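Local coordinates for protein putative chitobiase (Bacteroides thetaiotaomicron, PDB 3HNM) that is of unknown function but, as a putative chitobiase fragment carrying an F5/8 type C domain, probably binds carbohydrate, at residues A[93-107]-A[136-150]. Sequence-based numbering, arbitrary orientation.
Sequences WAGTSKAGYVEASID and ARYIRFVITDTYPTY
K98 lies across the ring of Y147, its CD 3.3 Å from the ring centroid and over the centre of the face, a CH-pi contact suited to a long aliphatic chain. CG stands anti to the backbone N (chi1 177°), which runs the chain over the ring, and the bend at chi4 brings NZ into a salt bridge with D145, 2.7 Å from OD2, on that oxygen's anti lone pair. Replacing Y147 by an alanine would probably leave the K98 methylenes without their platform and S119 O without the hydroxyl that bonds it. Farther along, V142 puts its branched CB over one face of the Y101 ring, and E103 OE2 forms a salt bridge with R140, receiving weak hydrogen bonds from NH2 at 2.9 Å and NE at 3.1 Å, an acid and a base side by side; W111 adds a cation-pi partner to R140. On the face opposite Y101, E103, R140 and V142, the side chains of V102, A104, I139 and F141 are buried, V102 CG2 meeting I139 CG2 at 3.6 Å, while W117 stacks on F141.

Strands 100-105 and 138-146 run antiparallel, their axes at 164°. Classic bulges flank the regular middle: D145 O accepts from K98 N and A99 N, A99 O from T144 N and D145 N, and S105 O from R137 N and Y138 N. At G100 a side chain would collide with V142 O, so glycine fits. The two strands are neighbours in the five-stranded sheet of a beta sandwich, the jelly-roll architecture of F5/8 type C domains.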
ATOM      1  N   TRP A  93      13.834   8.002   4.207  1.00 35.57           N
ATOM      2  CA  TRP A  93      14.952   7.268   3.619  1.00 35.68           C
ATOM      3  C   TRP A  93      14.609   5.771   3.564  1.00 36.09           C
ATOM      4  O   TRP A  93      15.236   5.000   2.830  1.00 35.36           O
ATOM      5  CB  TRP A  93      16.264   7.484   4.422  1.00 34.50           C
ATOM      6  CG  TRP A  93      16.213   6.998   5.855  1.00 34.50           C
ATOM      7  CD1 TRP A  93      15.772   7.700   6.931  1.00 35.49           C
ATOM      8  CD2 TRP A  93      16.441   5.656   6.325  1.00 34.01           C
ATOM      9  NE1 TRP A  93      15.688   6.882   8.040  1.00 34.30           N
ATOM     10  CE2 TRP A  93      16.092   5.623   7.692  1.00 33.23           C
ATOM     11  CE3 TRP A  93      16.892   4.480   5.719  1.00 33.00           C
ATOM     12  CZ2 TRP A  93      16.180   4.471   8.461  1.00 32.41           C
ATOM     13  CZ3 TRP A  93      16.977   3.329   6.486  1.00 33.20           C
ATOM     14  CH2 TRP A  93      16.622   3.334   7.842  1.00 33.00           C
ATOM     15  N   ALA A  94      13.590   5.369   4.322  1.00 36.09           N
ATOM     16  CA  ALA A  94      13.182   3.968   4.374  1.00 35.82           C
ATOM     17  C   ALA A  94      12.283   3.525   3.221  1.00 34.59           C
ATOM     18  O   ALA A  94      12.178   2.332   2.953  1.00 33.91           O
ATOM     19  CB  ALA A  94      12.504   3.685   5.701  1.00 36.87           C
ATOM     20  N   GLY A  95      11.644   4.480   2.546  1.00 33.65           N
ATOM     21  CA  GLY A  95      10.780   4.144   1.425  1.00 33.01           C
ATOM     22  C   GLY A  95      11.645   3.603   0.310  1.00 32.08           C
ATOM     23  O   GLY A  95      12.164   4.356  -0.509  1.00 32.77           O
ATOM     24  N   THR A  96      11.798   2.287   0.270  1.00 30.94           N
ATOM     25  CA  THR A  96      12.657   1.674  -0.720  1.00 29.01           C
ATOM     26  C   THR A  96      11.975   0.653  -1.612  1.00 27.13           C
ATOM     27  O   THR A  96      12.636  -0.192  -2.218  1.00 26.67           O
ATOM     28  CB  THR A  96      13.880   1.037  -0.019  1.00 29.54           C
ATOM     29  OG1 THR A  96      13.436   0.258   1.099  1.00 28.75           O
ATOM     30  CG2 THR A  96      14.835   2.122   0.480  1.00 29.45           C
ATOM     31  N   SER A  97      10.651   0.732  -1.700  1.00 25.62           N
ATOM     32  CA  SER A  97       9.893  -0.199  -2.538  1.00 23.80           C
ATOM     33  C   SER A  97      10.466  -0.140  -3.950  1.00 24.44           C
ATOM     34  O   SER A  97      10.565   0.934  -4.541  1.00 24.49           O
ATOM     35  CB  SER A  97       8.418   0.192  -2.547  1.00 22.75           C
ATOM     36  OG  SER A  97       7.916   0.323  -1.227  1.00 20.17           O
ATOM     37  N   LYS A  98      10.836  -1.302  -4.482  1.00 24.84           N
ATOM     38  CA  LYS A  98      11.442  -1.394  -5.803  1.00 24.67           C
ATOM     39  C   LYS A  98      10.655  -2.200  -6.835  1.00 26.44           C
ATOM     40  O   LYS A  98      10.618  -1.843  -8.010  1.00 28.19           O
ATOM     41  CB  LYS A  98      12.854  -1.964  -5.675  1.00 21.07           C
ATOM     42  CG  LYS A  98      13.555  -2.180  -6.980  1.00 18.70           C
ATOM     43  CD  LYS A  98      15.032  -2.203  -6.761  1.00 19.63           C
ATOM     44  CE  LYS A  98      15.752  -2.903  -7.891  1.00 20.36           C
ATOM     45  NZ  LYS A  98      15.472  -4.373  -7.825  1.00 21.41           N
ATOM     46  N   ALA A  99      10.033  -3.288  -6.410  1.00 26.78           N
ATOM     47  CA  ALA A  99       9.260  -4.109  -7.323  1.00 26.79           C
ATOM     48  C   ALA A  99       8.182  -4.820  -6.538  1.00 28.35           C
ATOM     49  O   ALA A  99       8.277  -4.962  -5.318  1.00 29.88           O
ATOM     50  CB  ALA A  99      10.162  -5.121  -8.028  1.00 25.15           C
ATOM     51  N   GLY A 100       7.152  -5.265  -7.244  1.00 29.57           N
ATOM     52  CA  GLY A 100       6.053  -5.953  -6.592  1.00 30.16           C
ATOM     53  C   GLY A 100       4.811  -5.943  -7.461  1.00 30.29           C
ATOM     54  O   GLY A 100       4.880  -5.588  -8.632  1.00 32.18           O
ATOM     55  N   TYR A 101       3.676  -6.314  -6.878  1.00 29.50           N
ATOM     56  CA  TYR A 101       2.432  -6.374  -7.611  1.00 28.23           C
ATOM     57  C   TYR A 101       1.242  -6.165  -6.682  1.00 28.78           C
ATOM     58  O   TYR A 101       1.413  -6.081  -5.472  1.00 30.19           O
ATOM     59  CB  TYR A 101       2.328  -7.731  -8.301  1.00 25.92           C
ATOM     60  CG  TYR A 101       2.303  -8.892  -7.333  1.00 23.79           C
ATOM     61  CD1 TYR A 101       3.474  -9.367  -6.723  1.00 22.64           C
ATOM     62  CD2 TYR A 101       1.098  -9.511  -7.014  1.00 22.47           C
ATOM     63  CE1 TYR A 101       3.425 -10.437  -5.823  1.00 20.60           C
ATOM     64  CE2 TYR A 101       1.041 -10.564  -6.127  1.00 20.50           C
ATOM     65  CZ  TYR A 101       2.196 -11.022  -5.538  1.00 21.13           C
ATOM     66  OH  TYR A 101       2.097 -12.066  -4.668  1.00 21.76           O
ATOM     67  N   VAL A 102       0.044  -6.076  -7.255  1.00 29.49           N
ATOM     68  CA  VAL A 102      -1.181  -5.869  -6.484  1.00 30.40           C
ATOM     69  C   VAL A 102      -2.248  -6.797  -7.051  1.00 31.42           C
ATOM     70  O   VAL A 102      -2.416  -6.859  -8.265  1.00 32.88           O
ATOM     71  CB  VAL A 102      -1.634  -4.374  -6.585  1.00 30.54           C
ATOM     72  CG1 VAL A 102      -1.645  -3.933  -8.023  1.00 29.32           C
ATOM     73  CG2 VAL A 102      -2.993  -4.174  -5.944  1.00 28.85           C
ATOM     74  N   GLU A 103      -2.940  -7.535  -6.186  1.00 32.38           N
ATOM     75  CA  GLU A 103      -3.992  -8.459  -6.624  1.00 33.93           C
ATOM     76  C   GLU A 103      -5.332  -7.810  -6.266  1.00 34.02           C
ATOM     77  O   GLU A 103      -5.337  -6.716  -5.714  1.00 34.16           O
ATOM     78  CB  GLU A 103      -3.862  -9.831  -5.920  1.00 35.29           C
ATOM     79  CG  GLU A 103      -2.486 -10.539  -6.036  1.00 38.14           C
ATOM     80  CD  GLU A 103      -2.395 -11.824  -5.189  1.00 40.20           C
ATOM     81  OE1 GLU A 103      -1.310 -12.467  -5.121  1.00 39.94           O
ATOM     82  OE2 GLU A 103      -3.423 -12.199  -4.583  1.00 41.77           O
ATOM     83  N   ALA A 104      -6.453  -8.463  -6.594  1.00 34.35           N
ATOM     84  CA  ALA A 104      -7.801  -7.946  -6.289  1.00 33.91           C
ATOM     85  C   ALA A 104      -8.744  -9.126  -6.123  1.00 34.75           C
ATOM     86  O   ALA A 104      -8.618 -10.136  -6.814  1.00 34.42           O
ATOM     87  CB  ALA A 104      -8.303  -7.022  -7.399  1.00 32.20           C
ATOM     88  N   SER A 105      -9.677  -8.990  -5.190  1.00 36.05           N
ATOM     89  CA  SER A 105     -10.633 -10.047  -4.889  1.00 39.43           C
ATOM     90  C   SER A 105     -11.971  -9.451  -4.556  1.00 40.90           C
ATOM     91  O   SER A 105     -12.071  -8.263  -4.265  1.00 41.53           O
ATOM     92  CB  SER A 105     -10.172 -10.879  -3.685  1.00 40.52           C
ATOM     93  OG  SER A 105     -11.255 -11.623  -3.135  1.00 42.81           O
ATOM     94  N   ILE A 106     -12.999 -10.289  -4.569  1.00 41.63           N
ATOM     95  CA  ILE A 106     -14.344  -9.834  -4.261  1.00 42.66           C
ATOM     96  C   ILE A 106     -14.901 -10.575  -3.036  1.00 42.56           C
ATOM     97  O   ILE A 106     -15.951 -10.214  -2.505  1.00 41.99           O
ATOM     98  CB  ILE A 106     -15.260 -10.049  -5.492  1.00 43.22           C
ATOM     99  CG1 ILE A 106     -16.636  -9.476  -5.235  1.00 44.57           C
ATOM    100  CG2 ILE A 106     -15.407 -11.530  -5.794  1.00 43.12           C
ATOM    101  CD1 ILE A 106     -17.580  -9.752  -6.373  1.00 47.60           C
ATOM    102  N   ASP A 107     -14.177 -11.595  -2.582  1.00 42.48           N
ATOM    103  CA  ASP A 107     -14.604 -12.398  -1.435  1.00 43.69           C
ATOM    104  C   ASP A 107     -13.479 -12.701  -0.443  1.00 42.90           C
ATOM    105  O   ASP A 107     -13.648 -13.501   0.484  1.00 42.10           O
ATOM    106  CB  ASP A 107     -15.189 -13.722  -1.924  1.00 46.31           C
ATOM    107  CG  ASP A 107     -14.350 -14.360  -3.033  1.00 50.48           C
ATOM    108  OD1 ASP A 107     -13.113 -14.117  -3.093  1.00 50.81           O
ATOM    109  OD2 ASP A 107     -14.925 -15.122  -3.847  1.00 53.65           O
ATOM    110  N   ALA A 136     -13.788  -5.366  -7.609  1.00 44.03           N
ATOM    111  CA  ALA A 136     -13.157  -5.781  -6.365  1.00 42.80           C
ATOM    112  C   ALA A 136     -13.690  -5.109  -5.103  1.00 41.63           C
ATOM    113  O   ALA A 136     -14.274  -4.028  -5.149  1.00 41.02           O
ATOM    114  CB  ALA A 136     -11.651  -5.563  -6.461  1.00 42.14           C
ATOM    115  N   ARG A 137     -13.479  -5.792  -3.981  1.00 41.47           N
ATOM    116  CA  ARG A 137     -13.865  -5.340  -2.649  1.00 40.66           C
ATOM    117  C   ARG A 137     -12.581  -5.245  -1.836  1.00 40.08           C
ATOM    118  O   ARG A 137     -12.361  -4.281  -1.102  1.00 40.49           O
ATOM    119  CB  ARG A 137     -14.790  -6.360  -1.988  1.00 41.68           C
ATOM    120  CG  ARG A 137     -14.815  -6.299  -0.467  1.00 41.90           C
ATOM    121  CD  ARG A 137     -15.684  -5.172   0.041  1.00 43.46           C
ATOM    122  NE  ARG A 137     -15.744  -5.126   1.504  1.00 45.74           N
ATOM    123  CZ  ARG A 137     -16.219  -6.099   2.280  1.00 46.07           C
ATOM    124  NH1 ARG A 137     -16.683  -7.224   1.748  1.00 46.74           N
ATOM    125  NH2 ARG A 137     -16.237  -5.941   3.595  1.00 45.57           N
ATOM    126  N   TYR A 138     -11.737  -6.264  -1.980  1.00 38.33           N
ATOM    127  CA  TYR A 138     -10.459  -6.340  -1.270  1.00 38.12           C
ATOM    128  C   TYR A 138      -9.265  -6.165  -2.204  1.00 36.39           C
ATOM    129  O   TYR A 138      -9.299  -6.604  -3.343  1.00 38.45           O
ATOM    130  CB  TYR A 138     -10.349  -7.692  -0.586  1.00 39.78           C
ATOM    131  CG  TYR A 138     -11.538  -8.005   0.268  1.00 41.51           C
ATOM    132  CD1 TYR A 138     -11.608  -7.563   1.584  1.00 41.57           C
ATOM    133  CD2 TYR A 138     -12.590  -8.761  -0.232  1.00 42.04           C
ATOM    134  CE1 TYR A 138     -12.695  -7.873   2.385  1.00 42.85           C
ATOM    135  CE2 TYR A 138     -13.681  -9.075   0.560  1.00 43.61           C
ATOM    136  CZ  TYR A 138     -13.729  -8.634   1.863  1.00 43.49           C
ATOM    137  OH  TYR A 138     -14.802  -8.978   2.645  1.00 44.93           O
ATOM    138  N   ILE A 139      -8.213  -5.528  -1.715  1.00 33.07           N
ATOM    139  CA  ILE A 139      -7.017  -5.320  -2.506  1.00 30.64           C
ATOM    140  C   ILE A 139      -5.862  -5.967  -1.776  1.00 31.30           C
ATOM    141  O   ILE A 139      -5.873  -6.067  -0.545  1.00 33.72           O
ATOM    142  CB  ILE A 139      -6.693  -3.838  -2.667  1.00 29.06           C
ATOM    143  CG1 ILE A 139      -7.743  -3.174  -3.560  1.00 28.69           C
ATOM    144  CG2 ILE A 139      -5.271  -3.678  -3.218  1.00 27.28           C
ATOM    145  CD1 ILE A 139      -7.615  -1.646  -3.673  1.00 26.67           C
ATOM    146  N   ARG A 140      -4.861  -6.413  -2.522  1.00 28.26           N
ATOM    147  CA  ARG A 140      -3.718  -7.040  -1.897  1.00 24.61           C
ATOM    148  C   ARG A 140      -2.455  -6.473  -2.506  1.00 23.77           C
ATOM    149  O   ARG A 140      -2.135  -6.747  -3.654  1.00 25.20           O
ATOM    150  CB  ARG A 140      -3.787  -8.549  -2.079  1.00 22.91           C
ATOM    151  CG  ARG A 140      -2.673  -9.258  -1.379  1.00 23.11           C
ATOM    152  CD  ARG A 140      -3.185 -10.481  -0.694  1.00 23.33           C
ATOM    153  NE  ARG A 140      -3.163 -11.641  -1.565  1.00 23.79           N
ATOM    154  CZ  ARG A 140      -3.790 -12.778  -1.297  1.00 25.63           C
ATOM    155  NH1 ARG A 140      -4.496 -12.922  -0.181  1.00 25.95           N
ATOM    156  NH2 ARG A 140      -3.708 -13.782  -2.149  1.00 28.81           N
ATOM    157  N   PHE A 141      -1.753  -5.656  -1.732  1.00 21.94           N
ATOM    158  CA  PHE A 141      -0.526  -5.031  -2.189  1.00 19.81           C
ATOM    159  C   PHE A 141       0.629  -5.919  -1.715  1.00 20.02           C
ATOM    160  O   PHE A 141       0.556  -6.512  -0.639  1.00 19.15           O
ATOM    161  CB  PHE A 141      -0.469  -3.614  -1.616  1.00 17.49           C
ATOM    162  CG  PHE A 141       0.679  -2.818  -2.104  1.00 17.84           C
ATOM    163  CD1 PHE A 141       0.905  -2.658  -3.462  1.00 19.78           C
ATOM    164  CD2 PHE A 141       1.582  -2.278  -1.206  1.00 18.03           C
ATOM    165  CE1 PHE A 141       2.031  -1.974  -3.920  1.00 21.20           C
ATOM    166  CE2 PHE A 141       2.705  -1.595  -1.641  1.00 19.39           C
ATOM    167  CZ  PHE A 141       2.933  -1.444  -3.000  1.00 20.94           C
ATOM    168  N   VAL A 142       1.679  -6.040  -2.523  1.00 20.11           N
ATOM    169  CA  VAL A 142       2.807  -6.902  -2.160  1.00 20.23           C
ATOM    170  C   VAL A 142       4.154  -6.316  -2.585  1.00 23.08           C
ATOM    171  O   VAL A 142       4.353  -6.018  -3.755  1.00 23.91           O
ATOM    172  CB  VAL A 142       2.650  -8.326  -2.797  1.00 17.94           C
ATOM    173  CG1 VAL A 142       3.860  -9.176  -2.481  1.00 16.44           C
ATOM    174  CG2 VAL A 142       1.376  -9.009  -2.284  1.00 15.45           C
ATOM    175  N   ILE A 143       5.069  -6.137  -1.630  1.00 24.67           N
ATOM    176  CA  ILE A 143       6.402  -5.613  -1.929  1.00 25.77           C
ATOM    177  C   ILE A 143       7.254  -6.855  -2.117  1.00 28.31           C
ATOM    178  O   ILE A 143       7.297  -7.713  -1.230  1.00 28.83           O
ATOM    179  CB  ILE A 143       7.027  -4.812  -0.743  1.00 25.29           C
ATOM    180  CG1 ILE A 143       6.008  -3.856  -0.116  1.00 22.53           C
ATOM    181  CG2 ILE A 143       8.271  -4.062  -1.225  1.00 24.42           C
ATOM    182  CD1 ILE A 143       5.834  -2.572  -0.834  1.00 21.70           C
ATOM    183  N   THR A 144       7.926  -6.968  -3.256  1.00 30.87           N
ATOM    184  CA  THR A 144       8.757  -8.145  -3.493  1.00 31.42           C
ATOM    185  C   THR A 144      10.239  -7.818  -3.487  1.00 33.29           C
ATOM    186  O   THR A 144      11.050  -8.653  -3.104  1.00 34.88           O
ATOM    187  CB  THR A 144       8.413  -8.830  -4.803  1.00 29.91           C
ATOM    188  OG1 THR A 144       8.416  -7.867  -5.867  1.00 30.47           O
ATOM    189  CG2 THR A 144       7.063  -9.485  -4.693  1.00 28.41           C
ATOM    190  N   ASP A 145      10.611  -6.620  -3.919  1.00 33.37           N
ATOM    191  CA  ASP A 145      12.012  -6.279  -3.851  1.00 34.34           C
ATOM    192  C   ASP A 145      12.151  -4.880  -3.305  1.00 34.30           C
ATOM    193  O   ASP A 145      11.307  -4.029  -3.548  1.00 34.56           O
ATOM    194  CB  ASP A 145      12.714  -6.409  -5.196  1.00 37.22           C
ATOM    195  CG  ASP A 145      14.205  -6.623  -5.025  1.00 39.96           C
ATOM    196  OD1 ASP A 145      14.560  -7.412  -4.122  1.00 41.22           O
ATOM    197  OD2 ASP A 145      15.013  -6.022  -5.773  1.00 42.44           O
ATOM    198  N   THR A 146      13.224  -4.657  -2.554  1.00 34.26           N
ATOM    199  CA  THR A 146      13.479  -3.382  -1.903  1.00 33.61           C
ATOM    200  C   THR A 146      14.860  -2.824  -2.257  1.00 34.04           C
ATOM    201  O   THR A 146      15.811  -3.579  -2.447  1.00 35.58           O
ATOM    202  CB  THR A 146      13.335  -3.578  -0.347  1.00 32.55           C
ATOM    203  OG1 THR A 146      11.966  -3.387   0.036  1.00 30.64           O
ATOM    204  CG2 THR A 146      14.220  -2.625   0.436  1.00 33.37           C
ATOM    205  N   TYR A 147      14.969  -1.504  -2.378  1.00 33.77           N
ATOM    206  CA  TYR A 147      16.262  -0.887  -2.660  1.00 33.50           C
ATOM    207  C   TYR A 147      17.030  -0.957  -1.357  1.00 33.00           C
ATOM    208  O   TYR A 147      16.498  -0.622  -0.302  1.00 33.40           O
ATOM    209  CB  TYR A 147      16.103   0.574  -3.057  1.00 33.37           C
ATOM    210  CG  TYR A 147      15.750   0.774  -4.501  1.00 34.19           C
ATOM    211  CD1 TYR A 147      16.715   0.663  -5.497  1.00 34.14           C
ATOM    212  CD2 TYR A 147      14.440   1.042  -4.877  1.00 35.40           C
ATOM    213  CE1 TYR A 147      16.378   0.812  -6.837  1.00 36.06           C
ATOM    214  CE2 TYR A 147      14.091   1.190  -6.209  1.00 37.31           C
ATOM    215  CZ  TYR A 147      15.061   1.074  -7.184  1.00 37.23           C
ATOM    216  OH  TYR A 147      14.698   1.208  -8.499  1.00 37.43           O
ATOM    217  N   PRO A 148      18.292  -1.386  -1.412  1.00 31.82           N
ATOM    218  CA  PRO A 148      19.154  -1.510  -0.234  1.00 31.61           C
ATOM    219  C   PRO A 148      19.375  -0.159   0.422  1.00 29.97           C
ATOM    220  O   PRO A 148      19.267   0.869  -0.238  1.00 31.25           O
ATOM    221  CB  PRO A 148      20.438  -2.073  -0.816  1.00 31.84           C
ATOM    222  CG  PRO A 148      20.486  -1.384  -2.143  1.00 33.06           C
ATOM    223  CD  PRO A 148      19.071  -1.570  -2.645  1.00 32.14           C
ATOM    224  N   THR A 149      19.692  -0.161   1.716  1.00 28.65           N
ATOM    225  CA  THR A 149      19.931   1.071   2.475  1.00 27.09           C
ATOM    226  C   THR A 149      21.292   1.054   3.183  1.00 27.92           C
ATOM    227  O   THR A 149      22.014   0.056   3.142  1.00 29.29           O
ATOM    228  CB  THR A 149      18.869   1.257   3.548  1.00 25.09           C
ATOM    229  OG1 THR A 149      17.566   1.091   2.976  1.00 21.94           O
ATOM    230  CG2 THR A 149      18.972   2.625   4.128  1.00 26.92           C
ATOM    231  N   TYR A 150      21.657   2.153   3.834  1.00 27.94           N
ATOM    232  CA  TYR A 150      22.931   2.172   4.551  1.00 28.88           C
ATOM    233  C   TYR A 150      22.808   1.158   5.674  1.00 28.70           C
ATOM    234  O   TYR A 150      23.801   0.627   6.162  1.00 30.82           O
ATOM    235  CB  TYR A 150      23.239   3.559   5.140  1.00 29.81           C
ATOM    236  CG  TYR A 150      22.254   4.035   6.180  1.00 30.57           C
ATOM    237  CD1 TYR A 150      22.363   3.640   7.512  1.00 29.48           C
ATOM    238  CD2 TYR A 150      21.179   4.847   5.818  1.00 30.33           C
ATOM    239  CE1 TYR A 150      21.419   4.040   8.454  1.00 30.95           C
ATOM    240  CE2 TYR A 150      20.231   5.250   6.749  1.00 31.37           C
ATOM    241  CZ  TYR A 150      20.351   4.844   8.066  1.00 31.41           C
ATOM    242  OH  TYR A 150      19.397   5.236   8.985  1.00 30.78           O
TER